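Local coordinates for BH0493 protein (Bacillus halodurans C-125, PDB 2QEE), which binds zinc and is a putative metal-dependent hydrolase of the amidohydrolase superfamily, at the interface of chains A and B. Coordinates in Å, arbitrary orientation; residue numbers count along the deposited sequence, not the author numbering. Chains: chain A/B, BH0493 protein.

The interface of chains A and B. Residues chain A 313, 316-317; chain B 267, 274-278, 329.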
ATOM      1  N   VAL A 313      11.673   7.431  -1.579  1.00 13.79           N
ATOM      2  CA  VAL A 313      12.458   8.092  -0.529  1.00 14.70           C
ATOM      3  C   VAL A 313      13.950   7.964  -0.818  1.00 17.66           C
ATOM      4  O   VAL A 313      14.715   8.898  -0.600  1.00 18.75           O
ATOM      5  CB  VAL A 313      12.085   7.569   0.852  1.00 12.82           C
ATOM      6  CG1 VAL A 313      12.950   8.297   1.939  1.00 14.54           C
ATOM      7  CG2 VAL A 313      10.576   7.810   1.089  1.00 12.88           C
ATOM      8  N   ARG A 316      15.049  10.532  -3.090  1.00 16.98           N
ATOM      9  CA  ARG A 316      15.269  11.805  -2.391  1.00 17.33           C
ATOM     10  C   ARG A 316      16.687  11.901  -1.826  1.00 18.52           C
ATOM     11  O   ARG A 316      17.222  13.023  -1.730  1.00 20.91           O
ATOM     12  CB  ARG A 316      14.282  11.991  -1.250  1.00 16.24           C
ATOM     13  CG  ARG A 316      12.845  12.196  -1.708  1.00 18.48           C
ATOM     14  CD  ARG A 316      11.929  12.530  -0.493  1.00 17.72           C
ATOM     15  NE  ARG A 316      12.426  13.707   0.243  1.00 18.63           N
ATOM     16  CZ  ARG A 316      12.127  14.973  -0.038  1.00 21.69           C
ATOM     17  NH1 ARG A 316      11.368  15.297  -1.104  1.00 19.22           N
ATOM     18  NH2 ARG A 316      12.648  15.938   0.736  1.00 20.51           N
ATOM     19  N   LYS A 317      17.281  10.761  -1.456  1.00 17.71           N
ATOM     20  CA  LYS A 317      18.588  10.760  -0.794  1.00 17.87           C
ATOM     21  C   LYS A 317      19.769  10.846  -1.736  1.00 18.90           C
ATOM     22  O   LYS A 317      20.829  11.382  -1.369  1.00 21.32           O
ATOM     23  CB  LYS A 317      18.823   9.521   0.052  1.00 19.26           C
ATOM     24  CG  LYS A 317      17.802   9.148   1.097  1.00 22.30           C
ATOM     25  CD  LYS A 317      17.638  10.205   2.147  1.00 21.03           C
ATOM     26  CE  LYS A 317      16.362  11.111   1.893  1.00 19.67           C
ATOM     27  NZ  LYS A 317      16.202  12.048   3.089  1.00 20.35           N
TER
ATOM     28  N   VAL B 267      21.919   7.866   6.049  1.00 21.35           N
ATOM     29  CA  VAL B 267      22.345   7.006   4.933  1.00 20.92           C
ATOM     30  C   VAL B 267      23.193   7.797   3.911  1.00 22.97           C
ATOM     31  O   VAL B 267      23.932   7.197   3.127  1.00 23.98           O
ATOM     32  CB  VAL B 267      21.135   6.285   4.204  1.00 21.09           C
ATOM     33  CG1 VAL B 267      20.332   5.423   5.243  1.00 20.12           C
ATOM     34  CG2 VAL B 267      20.287   7.251   3.466  1.00 24.56           C
ATOM     35  N   ALA B 274      18.940  16.211   5.618  1.00 29.53           N
ATOM     36  CA  ALA B 274      18.313  15.596   4.431  1.00 26.96           C
ATOM     37  C   ALA B 274      18.850  14.198   4.056  1.00 25.07           C
ATOM     38  O   ALA B 274      18.498  13.660   3.015  1.00 25.21           O
ATOM     39  CB  ALA B 274      18.360  16.556   3.215  1.00 27.78           C
ATOM     40  N   GLY B 275      19.701  13.603   4.886  1.00 22.47           N
ATOM     41  CA  GLY B 275      20.324  12.320   4.542  1.00 21.92           C
ATOM     42  C   GLY B 275      19.697  11.099   5.220  1.00 21.69           C
ATOM     43  O   GLY B 275      20.304  10.051   5.228  1.00 22.11           O
ATOM     44  N   ASP B 276      18.531  11.276   5.843  1.00 19.43           N
ATOM     45  CA  ASP B 276      17.887  10.199   6.637  1.00 17.75           C
ATOM     46  C   ASP B 276      16.889   9.475   5.740  1.00 15.94           C
ATOM     47  O   ASP B 276      16.233  10.107   4.898  1.00 18.71           O
ATOM     48  CB  ASP B 276      17.118  10.789   7.808  1.00 20.37           C
ATOM     49  CG  ASP B 276      18.039  11.329   8.906  1.00 30.02           C
ATOM     50  OD1 ASP B 276      19.271  11.065   8.922  1.00 23.21           O
ATOM     51  OD2 ASP B 276      17.496  11.989   9.795  1.00 24.39           O
ATOM     52  N   PHE B 277      16.820   8.159   5.955  1.00 15.15           N
ATOM     53  CA  PHE B 277      16.025   7.243   5.128  1.00 13.83           C
ATOM     54  C   PHE B 277      14.969   6.591   5.996  1.00 14.00           C
ATOM     55  O   PHE B 277      14.689   7.043   7.150  1.00 15.35           O
ATOM     56  CB  PHE B 277      17.032   6.278   4.472  1.00 12.93           C
ATOM     57  CG  PHE B 277      16.453   5.335   3.406  1.00 15.76           C
ATOM     58  CD1 PHE B 277      15.517   5.789   2.480  1.00 14.97           C
ATOM     59  CD2 PHE B 277      16.876   3.993   3.359  1.00 17.64           C
ATOM     60  CE1 PHE B 277      14.963   4.887   1.493  1.00 16.79           C
ATOM     61  CE2 PHE B 277      16.345   3.112   2.355  1.00 16.79           C
ATOM     62  CZ  PHE B 277      15.393   3.595   1.434  1.00 16.51           C
ATOM     63  N   VAL B 278      14.328   5.545   5.446  1.00 14.53           N
ATOM     64  CA  VAL B 278      13.214   4.861   6.078  1.00 12.37           C
ATOM     65  C   VAL B 278      13.315   3.347   5.950  1.00 12.95           C
ATOM     66  O   VAL B 278      13.885   2.822   4.978  1.00 15.67           O
ATOM     67  CB  VAL B 278      11.854   5.381   5.493  1.00 13.65           C
ATOM     68  CG1 VAL B 278      11.790   5.166   3.964  1.00 15.06           C
ATOM     69  CG2 VAL B 278      10.644   4.786   6.219  1.00 16.54           C
ATOM     70  N   PHE B 329       8.012  11.468   5.358  1.00 17.03           N
ATOM     71  CA  PHE B 329       7.779  10.794   4.063  1.00 15.78           C
ATOM     72  C   PHE B 329       6.311  10.343   3.893  1.00 14.22           C
ATOM     73  O   PHE B 329       5.899   9.983   2.808  1.00 13.64           O
ATOM     74  CB  PHE B 329       8.746   9.604   3.893  1.00 16.73           C
ATOM     75  CG  PHE B 329      10.188  10.016   4.053  1.00 14.70           C
ATOM     76  CD1 PHE B 329      10.669  11.092   3.320  1.00 18.71           C
ATOM     77  CD2 PHE B 329      11.021   9.361   4.950  1.00 18.09           C
ATOM     78  CE1 PHE B 329      12.025  11.515   3.469  1.00 20.95           C
ATOM     79  CE2 PHE B 329      12.361   9.766   5.122  1.00 17.40           C
ATOM     80  CZ  PHE B 329      12.856  10.846   4.365  1.00 17.14           C
TER
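A:Val313 and A:Lys317, one turn apart on helix 308-317, face chain B where the 3-10 helix 269-275 runs into the short strand 277-278, with B:Phe329 from the 3-10 helix 328-330 alongside. A:Val313 points its CG1 methyl at the flat face of the B:Phe329 ring, 3.4 Å from the ring centroid, a CH-pi contact. That methyl lies anti to the backbone N (chi1 180°), which leaves CG2 over the inner end of the ring, 3.7 Å from B:Phe329 CG. CG1 also touches a second aromatic, 3.6 Å from B:Phe277 CD1, and B:Val278 CG1 closes in at 3.9 Å from the same methyl. A:Arg316 lays its CD and NE beside the outer rim of the B:Phe329 ring, its guanidinium plane turned well away from that of the ring. A:Lys317 is bent at chi2 and chi3 (-61° and 100°), a curl that carries its amine to two backbone carbonyls. NZ donates to B:Asp276 O at 2.7 Å, tilted modestly from the carbonyl plane, and to B:Ala274 O at 2.8 Å, where it sits well above that plane. The amine thus bridges two carbonyls separated by one residue, while A:Lys317 CG rests 3.9 Å from B:Val267 CG2. The carboxylate of B:Asp276 stands apart, NZ being 6.7 Å from its OD1, so the grip is on the main chain. A methionine in place of A:Lys317 would probably leave both carbonyls without this donor and the chain B segment from B:Ala274 to B:Asp276 less firmly tied to the helix. The patch joins an apolar knob to a polar clasp and may help hold two subunits together, if this contact persists outside the crystal.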